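PDB 6K2L: siderophore-interacting protein from Aeromonas hydrophila, which binds FAD and, as its family suggests, probably acts as a flavin-dependent reductase that frees iron from ferric siderophores. Local coordinates for residues V15-D20 and A92-I97; P23-I28 and T146-I151; I97-H102 and G106-F111; A150-A155 and Q177-P182. The protein carries 1 engineered substitution. All blocks are in the same frame, centred on the assembly; numbering follows the deposited sequence.

Contact 1: V15-D20 and A92-I97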
# COMPACT_ATOMS: atom_id res chain seq x y z
N VAL A 15 -19.72 10.44 1.16
CA VAL A 15 -19.78 9.00 1.41
C VAL A 15 -20.37 8.32 0.17
O VAL A 15 -21.46 8.67 -0.29
CB VAL A 15 -20.60 8.69 2.67
CG1 VAL A 15 -20.75 7.18 2.84
CG2 VAL A 15 -19.98 9.34 3.90
N LYS A 16 -19.65 7.37 -0.39
CA LYS A 16 -20.12 6.55 -1.49
C LYS A 16 -20.90 5.35 -0.99
O LYS A 16 -22.03 5.12 -1.43
CB LYS A 16 -18.92 6.10 -2.34
CG LYS A 16 -19.25 5.66 -3.74
CD LYS A 16 -18.00 5.66 -4.58
CE LYS A 16 -17.71 4.29 -5.15
NZ LYS A 16 -18.23 4.14 -6.54
N HIS A 17 -20.32 4.58 -0.07
CA HIS A 17 -21.00 3.42 0.50
C HIS A 17 -20.35 3.04 1.82
O HIS A 17 -19.22 3.40 2.12
CB HIS A 17 -20.98 2.22 -0.44
CG HIS A 17 -19.61 1.84 -0.91
ND1 HIS A 17 -18.73 1.11 -0.13
CD2 HIS A 17 -18.96 2.08 -2.08
CE1 HIS A 17 -17.61 0.91 -0.80
NE2 HIS A 17 -17.72 1.49 -1.99
N ILE A 18 -21.11 2.26 2.59
CA ILE A 18 -20.81 1.90 3.96
C ILE A 18 -20.88 0.39 4.05
O ILE A 18 -21.60 -0.26 3.29
CB ILE A 18 -21.82 2.57 4.93
CG1 ILE A 18 -21.86 4.07 4.69
CG2 ILE A 18 -21.47 2.30 6.36
CD1 ILE A 18 -23.21 4.55 4.23
N GLN A 19 -20.13 -0.17 4.99
CA GLN A 19 -20.02 -1.62 5.07
C GLN A 19 -19.58 -1.99 6.48
O GLN A 19 -18.69 -1.36 7.05
CB GLN A 19 -19.01 -2.12 4.03
CG GLN A 19 -18.46 -3.49 4.35
CD GLN A 19 -17.63 -4.05 3.22
OE1 GLN A 19 -16.81 -3.34 2.63
NE2 GLN A 19 -17.84 -5.34 2.91
N ASP A 20 -20.21 -3.00 7.05
CA ASP A 20 -19.82 -3.45 8.39
C ASP A 20 -18.97 -4.70 8.24
O ASP A 20 -19.49 -5.80 8.02
CB ASP A 20 -21.06 -3.67 9.25
CG ASP A 20 -21.57 -2.38 9.89
OD1 ASP A 20 -21.05 -1.29 9.54
OD2 ASP A 20 -22.50 -2.45 10.73
N ALA A 92 -10.10 4.92 -8.73
CA ALA A 92 -11.52 4.94 -8.41
C ALA A 92 -11.94 6.21 -7.70
O ALA A 92 -13.15 6.41 -7.49
CB ALA A 92 -11.87 3.72 -7.55
N LEU A 93 -10.98 7.06 -7.32
CA LEU A 93 -11.22 8.24 -6.50
C LEU A 93 -11.91 7.86 -5.18
O LEU A 93 -12.87 8.50 -4.75
CB LEU A 93 -12.03 9.28 -7.28
CG LEU A 93 -11.34 9.92 -8.49
CD1 LEU A 93 -12.35 10.52 -9.43
CD2 LEU A 93 -10.29 10.97 -8.11
N GLU A 94 -11.40 6.83 -4.52
CA GLU A 94 -12.02 6.33 -3.30
C GLU A 94 -11.00 6.27 -2.17
O GLU A 94 -9.82 5.99 -2.40
CB GLU A 94 -12.62 4.92 -3.50
CG GLU A 94 -13.96 4.91 -4.23
CD GLU A 94 -14.35 3.51 -4.72
OE1 GLU A 94 -14.13 2.55 -3.96
OE2 GLU A 94 -14.89 3.38 -5.85
N LEU A 95 -11.48 6.54 -0.95
CA LEU A 95 -10.67 6.52 0.25
C LEU A 95 -11.48 5.88 1.37
O LEU A 95 -12.59 6.33 1.65
CB LEU A 95 -10.25 7.96 0.64
CG LEU A 95 -9.22 7.99 1.77
CD1 LEU A 95 -8.10 8.92 1.44
CD2 LEU A 95 -9.88 8.34 3.10
N ASP A 96 -10.94 4.85 2.03
CA ASP A 96 -11.64 4.07 3.06
C ASP A 96 -11.18 4.46 4.45
O ASP A 96 -9.99 4.40 4.76
CB ASP A 96 -11.37 2.57 2.88
CG ASP A 96 -12.14 1.97 1.75
OD1 ASP A 96 -13.10 2.63 1.29
OD2 ASP A 96 -11.78 0.85 1.31
N ILE A 97 -12.12 4.78 5.32
CA ILE A 97 -11.81 4.94 6.74
C ILE A 97 -12.66 3.97 7.54
O ILE A 97 -13.88 3.91 7.33
CB ILE A 97 -12.08 6.38 7.21
CG1 ILE A 97 -11.29 7.35 6.35
CG2 ILE A 97 -11.66 6.50 8.66
CD1 ILE A 97 -11.71 8.83 6.61

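Contact 2: P23-I28 and T146-I151. With FAD (flavin-adenine dinucleotide), chain C.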
# COMPACT_ATOMS: atom_id res chain seq x y z
N PRO A 23 -19.39 -6.35 13.43
CA PRO A 23 -20.46 -5.54 14.04
C PRO A 23 -20.02 -4.20 14.62
O PRO A 23 -20.83 -3.26 14.68
CB PRO A 23 -21.02 -6.47 15.12
CG PRO A 23 -20.78 -7.82 14.58
CD PRO A 23 -19.45 -7.75 13.88
N HIS A 24 -18.77 -4.07 15.08
CA HIS A 24 -18.28 -2.82 15.65
C HIS A 24 -17.11 -2.23 14.87
O HIS A 24 -16.28 -1.52 15.44
CB HIS A 24 -17.90 -3.00 17.11
CG HIS A 24 -19.05 -3.35 17.99
ND1 HIS A 24 -19.57 -4.62 18.05
CD2 HIS A 24 -19.81 -2.58 18.81
CE1 HIS A 24 -20.59 -4.63 18.90
NE2 HIS A 24 -20.76 -3.41 19.37
N LEU A 25 -17.04 -2.50 13.58
CA LEU A 25 -16.03 -1.90 12.72
C LEU A 25 -16.69 -1.58 11.39
O LEU A 25 -17.09 -2.47 10.65
CB LEU A 25 -14.82 -2.84 12.55
CG LEU A 25 -13.60 -2.07 12.01
CD1 LEU A 25 -13.07 -1.07 13.06
CD2 LEU A 25 -12.49 -2.99 11.49
N ARG A 26 -16.83 -0.30 11.10
CA ARG A 26 -17.64 0.16 9.98
C ARG A 26 -16.73 0.84 8.96
O ARG A 26 -16.11 1.86 9.27
CB ARG A 26 -18.74 1.10 10.46
CG ARG A 26 -19.65 1.58 9.35
CD ARG A 26 -20.86 2.30 9.91
NE ARG A 26 -21.89 1.32 10.27
CZ ARG A 26 -22.81 1.50 11.20
NH1 ARG A 26 -22.87 2.64 11.87
NH2 ARG A 26 -23.68 0.54 11.45
N ARG A 27 -16.64 0.27 7.77
CA ARG A 27 -15.79 0.78 6.69
C ARG A 27 -16.60 1.76 5.86
O ARG A 27 -17.53 1.36 5.14
CB ARG A 27 -15.27 -0.35 5.81
CG ARG A 27 -14.54 0.12 4.54
CD ARG A 27 -13.52 -0.92 4.03
NE ARG A 27 -12.80 -1.50 5.16
CZ ARG A 27 -12.40 -2.77 5.24
NH1 ARG A 27 -12.63 -3.62 4.24
NH2 ARG A 27 -11.77 -3.18 6.35
N ILE A 28 -16.26 3.04 5.94
CA ILE A 28 -16.93 4.10 5.20
C ILE A 28 -16.03 4.48 4.04
O ILE A 28 -14.84 4.77 4.22
CB ILE A 28 -17.23 5.30 6.10
CG1 ILE A 28 -18.24 4.90 7.18
CG2 ILE A 28 -17.68 6.43 5.26
CD1 ILE A 28 -18.42 5.96 8.28
N THR A 146 -9.49 0.37 17.46
CA THR A 146 -9.09 1.64 16.87
C THR A 146 -7.77 1.54 16.11
O THR A 146 -7.52 2.37 15.23
CB THR A 146 -8.96 2.71 17.94
OG1 THR A 146 -7.87 2.40 18.80
CG2 THR A 146 -10.21 2.78 18.76
N ALA A 147 -6.96 0.52 16.40
CA ALA A 147 -5.69 0.27 15.75
C ALA A 147 -5.78 -0.84 14.71
O ALA A 147 -4.83 -1.06 13.97
CB ALA A 147 -4.62 -0.08 16.79
N LEU A 148 -6.90 -1.55 14.64
CA LEU A 148 -7.03 -2.62 13.66
C LEU A 148 -6.99 -2.13 12.21
O LEU A 148 -6.50 -2.87 11.35
CB LEU A 148 -8.31 -3.42 13.94
CG LEU A 148 -8.49 -4.68 13.11
CD1 LEU A 148 -7.19 -5.46 13.16
CD2 LEU A 148 -9.69 -5.54 13.56
N PRO A 149 -7.52 -0.96 11.85
CA PRO A 149 -7.38 -0.55 10.45
C PRO A 149 -5.93 -0.30 10.03
O PRO A 149 -5.54 -0.74 8.94
CB PRO A 149 -8.26 0.70 10.37
CG PRO A 149 -9.29 0.46 11.48
CD PRO A 149 -8.51 -0.14 12.57
N ALA A 150 -5.13 0.33 10.89
CA ALA A 150 -3.70 0.53 10.64
C ALA A 150 -2.94 -0.78 10.55
O ALA A 150 -2.13 -0.98 9.63
CB ALA A 150 -3.08 1.37 11.75
N ILE A 151 -3.15 -1.67 11.53
CA ILE A 151 -2.51 -2.98 11.51
C ILE A 151 -2.94 -3.81 10.28
O ILE A 151 -2.13 -4.52 9.71
CB ILE A 151 -2.79 -3.72 12.83
CG1 ILE A 151 -2.11 -2.94 13.96
CG2 ILE A 151 -2.29 -5.16 12.75
CD1 ILE A 151 -2.49 -3.45 15.38
PA FAD C . -14.66 11.14 21.63
O1A FAD C . -15.55 12.33 21.46
O2A FAD C . -13.15 11.40 21.46
O5B FAD C . -14.75 10.43 23.09
C5B FAD C . -16.03 10.13 23.70
C4B FAD C . -15.91 9.02 24.73
O4B FAD C . -15.87 7.73 24.08
C3B FAD C . -14.70 9.05 25.66
O3B FAD C . -15.07 8.58 26.96
C2B FAD C . -13.72 8.10 24.96
O2B FAD C . -12.78 7.45 25.82
C1B FAD C . -14.66 7.06 24.37
N9A FAD C . -14.19 6.51 23.12
C8A FAD C . -13.58 7.20 22.10
N7A FAD C . -13.29 6.46 21.06
C5A FAD C . -13.74 5.19 21.42
C6A FAD C . -13.73 3.96 20.75
N6A FAD C . -13.25 3.79 19.52
N1A FAD C . -14.25 2.88 21.40
C2A FAD C . -14.74 3.06 22.63
N3A FAD C . -14.81 4.18 23.36
C4A FAD C . -14.30 5.22 22.69
N1 FAD C . -10.15 5.36 15.76
C2 FAD C . -10.88 4.64 14.86
O2 FAD C . -12.02 4.25 15.10
N3 FAD C . -10.32 4.30 13.63
C4 FAD C . -9.06 4.63 13.19
O4 FAD C . -8.69 4.29 12.07
C4X FAD C . -8.30 5.41 14.15
N5 FAD C . -7.07 5.79 13.81
C5X FAD C . -6.35 6.51 14.72
C6 FAD C . -5.05 6.89 14.40
C7 FAD C . -4.26 7.61 15.29
C7M FAD C . -2.87 8.02 14.88
C8 FAD C . -4.80 7.99 16.54
C8M FAD C . -3.99 8.80 17.52
C9 FAD C . -6.10 7.62 16.86
C9A FAD C . -6.87 6.89 15.97
N10 FAD C . -8.18 6.47 16.30
C10 FAD C . -8.92 5.72 15.41
C1' FAD C . -8.76 6.81 17.61
C2' FAD C . -9.88 7.85 17.56
O2' FAD C . -9.37 9.16 17.28
C3' FAD C . -10.59 7.86 18.92
O3' FAD C . -11.38 6.67 19.02
C4' FAD C . -11.49 9.07 19.16
O4' FAD C . -11.62 9.27 20.57
C5' FAD C . -12.84 8.90 18.50
O5' FAD C . -13.58 10.13 18.61
P FAD C . -15.10 10.15 19.01
O1P FAD C . -15.62 11.55 18.64
O2P FAD C . -15.85 9.04 18.42
O3P FAD C . -15.07 10.00 20.60

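Contact 3: I97-H102 and G106-F111. With FAD (flavin-adenine dinucleotide), chain C.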
# COMPACT_ATOMS: atom_id res chain seq x y z
N ILE A 97 -12.12 4.78 5.32
CA ILE A 97 -11.81 4.94 6.74
C ILE A 97 -12.66 3.97 7.54
O ILE A 97 -13.88 3.91 7.33
CB ILE A 97 -12.08 6.38 7.21
CG1 ILE A 97 -11.29 7.35 6.35
CG2 ILE A 97 -11.66 6.50 8.66
CD1 ILE A 97 -11.71 8.83 6.61
N ASP A 98 -12.03 3.22 8.46
CA ASP A 98 -12.73 2.24 9.31
C ASP A 98 -12.96 2.79 10.73
O ASP A 98 -11.99 3.05 11.46
CB ASP A 98 -11.95 0.94 9.41
CG ASP A 98 -11.92 0.14 8.11
OD1 ASP A 98 -12.56 0.53 7.10
OD2 ASP A 98 -11.23 -0.92 8.12
N PHE A 99 -14.22 2.88 11.13
CA PHE A 99 -14.64 3.45 12.42
C PHE A 99 -14.91 2.34 13.44
O PHE A 99 -15.74 1.46 13.19
CB PHE A 99 -15.90 4.30 12.22
CG PHE A 99 -15.63 5.64 11.61
CD1 PHE A 99 -15.35 5.76 10.25
CD2 PHE A 99 -15.61 6.79 12.40
CE1 PHE A 99 -15.06 7.00 9.69
CE2 PHE A 99 -15.33 8.03 11.84
CZ PHE A 99 -15.06 8.13 10.49
N ALA A 100 -14.23 2.41 14.60
CA ALA A 100 -14.54 1.50 15.72
C ALA A 100 -15.81 2.00 16.40
O ALA A 100 -15.78 2.96 17.17
CB ALA A 100 -13.38 1.43 16.71
N LEU A 101 -16.94 1.35 16.12
CA LEU A 101 -18.24 1.75 16.66
C LEU A 101 -18.27 1.62 18.18
O LEU A 101 -17.71 0.68 18.76
CB LEU A 101 -19.36 0.89 16.04
CG LEU A 101 -19.69 1.04 14.53
CD1 LEU A 101 -20.95 0.28 14.14
CD2 LEU A 101 -19.78 2.52 14.09
N HIS A 102 -18.91 2.60 18.84
CA HIS A 102 -19.12 2.59 20.29
C HIS A 102 -20.34 3.45 20.59
O HIS A 102 -20.95 4.06 19.70
CB HIS A 102 -17.88 3.09 21.06
CG HIS A 102 -17.52 4.52 20.78
ND1 HIS A 102 -17.86 5.56 21.62
CD2 HIS A 102 -16.86 5.08 19.74
CE1 HIS A 102 -17.42 6.70 21.11
NE2 HIS A 102 -16.80 6.44 19.98
N GLY A 106 -19.64 11.52 21.18
CA GLY A 106 -18.56 12.22 20.50
C GLY A 106 -18.89 12.46 19.04
O GLY A 106 -19.69 11.72 18.45
N PRO A 107 -18.31 13.50 18.43
CA PRO A 107 -18.69 13.82 17.04
C PRO A 107 -18.36 12.74 16.03
O PRO A 107 -19.15 12.50 15.12
CB PRO A 107 -17.91 15.12 16.75
CG PRO A 107 -16.75 15.08 17.69
CD PRO A 107 -17.28 14.42 18.94
N ALA A 108 -17.19 12.09 16.13
CA ALA A 108 -16.87 11.05 15.14
C ALA A 108 -17.78 9.83 15.29
O ALA A 108 -18.20 9.24 14.29
CB ALA A 108 -15.40 10.62 15.25
N SER A 109 -18.10 9.45 16.53
CA SER A 109 -19.07 8.38 16.76
C SER A 109 -20.41 8.71 16.15
O SER A 109 -21.05 7.83 15.56
CB SER A 109 -19.24 8.11 18.26
OG SER A 109 -20.12 7.02 18.45
N ARG A 110 -20.85 9.97 16.26
CA ARG A 110 -22.12 10.35 15.64
C ARG A 110 -22.04 10.28 14.13
O ARG A 110 -22.95 9.75 13.49
CB ARG A 110 -22.53 11.75 16.07
CG ARG A 110 -23.69 12.30 15.24
CD ARG A 110 -23.85 13.80 15.42
NE ARG A 110 -24.42 14.16 16.71
CZ ARG A 110 -24.61 15.42 17.11
NH1 ARG A 110 -24.25 16.41 16.30
NH2 ARG A 110 -25.15 15.68 18.31
N PHE A 111 -20.96 10.78 13.56
CA PHE A 111 -20.84 10.66 12.12
C PHE A 111 -20.90 9.20 11.68
O PHE A 111 -21.61 8.86 10.73
CB PHE A 111 -19.55 11.32 11.64
CG PHE A 111 -19.25 11.03 10.22
CD1 PHE A 111 -19.87 11.75 9.20
CD2 PHE A 111 -18.37 10.02 9.89
CE1 PHE A 111 -19.59 11.47 7.87
CE2 PHE A 111 -18.09 9.74 8.57
CZ PHE A 111 -18.70 10.47 7.56
PA FAD C . -14.66 11.14 21.63
O1A FAD C . -15.55 12.33 21.46
O2A FAD C . -13.15 11.40 21.46
O5B FAD C . -14.75 10.43 23.09
C5B FAD C . -16.03 10.13 23.70
C4B FAD C . -15.91 9.02 24.73
O4B FAD C . -15.87 7.73 24.08
C3B FAD C . -14.70 9.05 25.66
O3B FAD C . -15.07 8.58 26.96
C2B FAD C . -13.72 8.10 24.96
O2B FAD C . -12.78 7.45 25.82
C1B FAD C . -14.66 7.06 24.37
N9A FAD C . -14.19 6.51 23.12
C8A FAD C . -13.58 7.20 22.10
N7A FAD C . -13.29 6.46 21.06
C5A FAD C . -13.74 5.19 21.42
C6A FAD C . -13.73 3.96 20.75
N6A FAD C . -13.25 3.79 19.52
N1A FAD C . -14.25 2.88 21.40
C2A FAD C . -14.74 3.06 22.63
N3A FAD C . -14.81 4.18 23.36
C4A FAD C . -14.30 5.22 22.69
N1 FAD C . -10.15 5.36 15.76
C2 FAD C . -10.88 4.64 14.86
O2 FAD C . -12.02 4.25 15.10
N3 FAD C . -10.32 4.30 13.63
C4 FAD C . -9.06 4.63 13.19
O4 FAD C . -8.69 4.29 12.07
C4X FAD C . -8.30 5.41 14.15
N5 FAD C . -7.07 5.79 13.81
C5X FAD C . -6.35 6.51 14.72
C6 FAD C . -5.05 6.89 14.40
C7 FAD C . -4.26 7.61 15.29
C7M FAD C . -2.87 8.02 14.88
C8 FAD C . -4.80 7.99 16.54
C8M FAD C . -3.99 8.80 17.52
C9 FAD C . -6.10 7.62 16.86
C9A FAD C . -6.87 6.89 15.97
N10 FAD C . -8.18 6.47 16.30
C10 FAD C . -8.92 5.72 15.41
C1' FAD C . -8.76 6.81 17.61
C2' FAD C . -9.88 7.85 17.56
O2' FAD C . -9.37 9.16 17.28
C3' FAD C . -10.59 7.86 18.92
O3' FAD C . -11.38 6.67 19.02
C4' FAD C . -11.49 9.07 19.16
O4' FAD C . -11.62 9.27 20.57
C5' FAD C . -12.84 8.90 18.50
O5' FAD C . -13.58 10.13 18.61
P FAD C . -15.10 10.15 19.01
O1P FAD C . -15.62 11.55 18.64
O2P FAD C . -15.85 9.04 18.42
O3P FAD C . -15.07 10.00 20.60
O HOH W 1 -19.41 5.10 17.04

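Contact 4: A150-A155 and Q177-P182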
# COMPACT_ATOMS: atom_id res chain seq x y z
N ALA A 150 -5.13 0.33 10.89
CA ALA A 150 -3.70 0.53 10.64
C ALA A 150 -2.94 -0.78 10.55
O ALA A 150 -2.13 -0.98 9.63
CB ALA A 150 -3.08 1.37 11.75
N ILE A 151 -3.15 -1.67 11.53
CA ILE A 151 -2.51 -2.98 11.51
C ILE A 151 -2.94 -3.81 10.28
O ILE A 151 -2.13 -4.52 9.71
CB ILE A 151 -2.79 -3.72 12.83
CG1 ILE A 151 -2.11 -2.94 13.96
CG2 ILE A 151 -2.29 -5.16 12.75
CD1 ILE A 151 -2.49 -3.45 15.38
N SER A 152 -4.20 -3.71 9.85
CA SER A 152 -4.62 -4.41 8.64
C SER A 152 -3.93 -3.85 7.40
O SER A 152 -3.44 -4.61 6.53
CB SER A 152 -6.14 -4.32 8.47
OG SER A 152 -6.81 -4.76 9.63
N ALA A 153 -3.91 -2.52 7.30
CA ALA A 153 -3.23 -1.85 6.20
C ALA A 153 -1.75 -2.22 6.15
O ALA A 153 -1.21 -2.42 5.06
CB ALA A 153 -3.40 -0.33 6.32
N MET A 154 -1.09 -2.29 7.31
CA MET A 154 0.33 -2.63 7.35
C MET A 154 0.56 -4.10 7.04
O MET A 154 1.52 -4.46 6.34
CB MET A 154 0.93 -2.27 8.73
CG MET A 154 1.41 -0.81 8.91
SD MET A 154 2.17 -0.39 10.52
CE MET A 154 1.14 -1.26 11.70
N ALA A 155 -0.32 -4.98 7.55
CA ALA A 155 -0.19 -6.41 7.31
C ALA A 155 -0.28 -6.73 5.84
O ALA A 155 0.46 -7.58 5.34
CB ALA A 155 -1.26 -7.17 8.07
N GLN A 177 -11.93 -11.08 13.37
CA GLN A 177 -12.12 -11.18 11.94
C GLN A 177 -10.87 -11.79 11.33
O GLN A 177 -9.84 -11.94 11.99
CB GLN A 177 -12.42 -9.81 11.32
CG GLN A 177 -11.89 -8.64 12.11
CD GLN A 177 -12.11 -7.31 11.41
OE1 GLN A 177 -11.61 -7.08 10.29
NE2 GLN A 177 -12.84 -6.40 12.07
N ASP A 178 -10.97 -12.18 10.07
CA ASP A 178 -9.81 -12.70 9.39
C ASP A 178 -8.89 -11.55 9.05
O ASP A 178 -9.33 -10.47 8.66
CB ASP A 178 -10.23 -13.47 8.13
CG ASP A 178 -11.21 -14.60 8.44
OD1 ASP A 178 -11.15 -15.15 9.57
OD2 ASP A 178 -12.03 -14.95 7.56
N LEU A 179 -7.60 -11.76 9.30
CA LEU A 179 -6.55 -10.88 8.81
C LEU A 179 -5.52 -11.85 8.25
O LEU A 179 -4.82 -12.50 9.03
CB LEU A 179 -5.94 -10.04 9.93
CG LEU A 179 -6.66 -9.03 10.80
CD1 LEU A 179 -5.57 -8.11 11.33
CD2 LEU A 179 -7.77 -8.22 10.10
N SER A 180 -5.47 -12.00 6.93
CA SER A 180 -4.44 -12.89 6.40
C SER A 180 -3.08 -12.21 6.57
O SER A 180 -2.91 -11.03 6.23
CB SER A 180 -4.71 -13.28 4.94
OG SER A 180 -3.76 -14.25 4.49
N LEU A 181 -2.13 -12.94 7.15
CA LEU A 181 -0.82 -12.48 7.54
C LEU A 181 0.23 -13.37 6.89
O LEU A 181 -0.10 -14.49 6.46
CB LEU A 181 -0.70 -12.55 9.06
CG LEU A 181 -1.50 -11.62 9.96
CD1 LEU A 181 -1.30 -12.11 11.37
CD2 LEU A 181 -1.05 -10.15 9.85
N PRO A 182 1.49 -12.94 6.79
CA PRO A 182 2.57 -13.89 6.46
C PRO A 182 2.53 -15.06 7.42
O PRO A 182 2.16 -14.91 8.59
CB PRO A 182 3.85 -13.06 6.65
CG PRO A 182 3.42 -11.64 6.56
CD PRO A 182 1.98 -11.56 6.97

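Contact 1: V15-D20 and A92-I97
K16 and E94 meet across one face of the antiparallel barrel of the FAD-binding domain. Their strands, 11-20 and 94-100, are not neighbours. Strand 25-31 runs between them, so the contact is made by side chains reaching past it. K16 and H17 both face C29 of that middle strand, which is a classic beta bulge. The closest CA atoms, those of K16 and E94, are 8.3 Å apart. The lysine leaves its strand with CG anti to the backbone N (chi1 -160°) and then bends near its end. It crosses the E94 side chain at about a right angle. K16 NZ forms a salt bridge with E94 OE2 at 3.5 Å. K16 CE is nearer to E94 OE2, at 3.0 Å, so the bridge is loose. H17 stands beside this pair, with NE2 4.2 Å from E94 OE1 and no hydrogen bond between them. The other oxygen of the carboxylate is taken up elsewhere: E94 OE1 pairs with R89, which also binds D96. E94 is buried while K16 is exposed, so the bridge lies at the barrel surface. The two cationic partners, K16 and R89, would be expected to favour a charged E94, each serving a different carboxylate oxygen.

Contact 2: P23-I28 and T146-I151
L25 and L148 both carry CG anti to the backbone N, with chi1 at -163° and -172°, and these torsions send the two side chains toward each other. They meet at the junction of two domains. L25 begins strand 25-31 of the FAD-binding barrel. L148 is in the first turn of helix 148-155, which follows strand 138-144 of the parallel sheet in the NAD-ferredoxin-like domain. The contact is buried and purely apolar. L25 uses its two methyl branches on different partners. Its CD2 touches L148 CD2 at 4.3 Å, and its CD1 reaches P149 CG at 4.4 Å. The leucine thus spans two successive residues at the start of the helix. A backbone bond from I151 N to A147 O, 3.0 Å, belongs to the same helical turn.

The helix start also borders the cofactor. P149 CG lies 3.9 Å from the flavin carbonyl FAD O4, so it touches L25 CD1 and that carbonyl from different directions. T146 directs its side chain away from the strand and against FAD. Its hydroxyl is bonded to D144, which fixes the rotation of the side chain. This one threonine touches both ends of a folded FAD. T146 CB sits 3.6 Å from FAD N1 of the flavin, while T146 CG2 approaches the adenine amino atom FAD N6A at 3.3 Å.

Contact 3: I97-H102 and G106-F111
F99, S109 and H102 bury the most surface between the end of strand 94-100 with the loop after it, which carries H102, and helix 107-114, a strand-turn-helix unit that holds FAD. F99 CB points toward the helix. Its ring packs there, F99 CZ touching F111 CD2 at 3.9 Å. The rings meet obliquely, with planes at 50°. F99 CE2 also packs on the A108 methyl group.

H102 lies between the cofactor and the helix. Adenine atom FAD C4A is 3.6 Å above the centre of one face of the imidazole. S109 OG is over the opposite face, nearer the rim. The ring is also held along its edge: ND1 is bonded to D104 N, and H102 NE2 donates to phosphate oxygen FAD O2P at 3.2 Å. One water accepts from both H102 N and S109 OG, and so joins the two segments.

A108 N donates to FAD O1P at 3.0 Å, so the helix N terminus meets the phosphate, and S109 N adds a weak bond to FAD O2P. On the strand, D98 O accepts a hydrogen bond from FAD N3 at 3.0 Å, and A100 N donates to FAD O2 at 2.9 Å. Helix 107-114 packs over the end of the barrel, with A108 and F111 on L51 of strand 46-51, F111 also on I28 of strand 25-31, and F99 next to F83 of strand 79-89.

Contact 4: A150-A155 and Q177-P182
Apolar packing is made by A155 and L181, where helix 148-155 meets the irregular segment 177-182. Both belong to the NAD-ferredoxin-like domain, where the segment links strands 163-170 and 185-191. A155 points its CB at the segment, and L181 CD2 touches that methyl carbon at 3.5 Å. The L181 CA-CB bond runs past the helix, but chi1 of -69° places CG anti to the carbonyl carbon and brings the branch back to A155. The CA atoms of A155 and L181 are 6.1 Å apart.

The second kind is a polar atom lying against a methyl group. S152 OG is 3.6 Å from L179 CD2. It is not left without a partner, because it is hydrogen-bonded to L148 O one turn back in the helix.

Both leucines also pack on L187 of strand 185-191, an outer strand of the parallel sheet, and L179 reaches W189 as well. The segment is thus held between helix and strand. S180 points past the helix and packs on D161 of the second subunit. No hydrogen bond joins the two segments. They adhere by van der Waals contact, and the one hydroxyl involved is satisfied within its own helix.

In the fold
From the N terminus, contact 1 opens on strand 11-20 and closes at 92-97, taking in most of the barrel strands. Contact 2 opens within that span, on the next strand, and closes only at 146-151, so the two cross. It joins the barrel to the second domain. Contact 3 is a short local closure lying wholly inside the span of contact 2. It takes over at I97, where contact 1 ends. Contact 4 starts on A150 and I151, where contact 2 ends, and closes within the second domain. Salt bridges D20-R26 and R27-D98 link contact 2 to contacts 1 and 3. Contacts 2 and 3 both touch FAD, and helix 148-155 serves contacts 2 and 4.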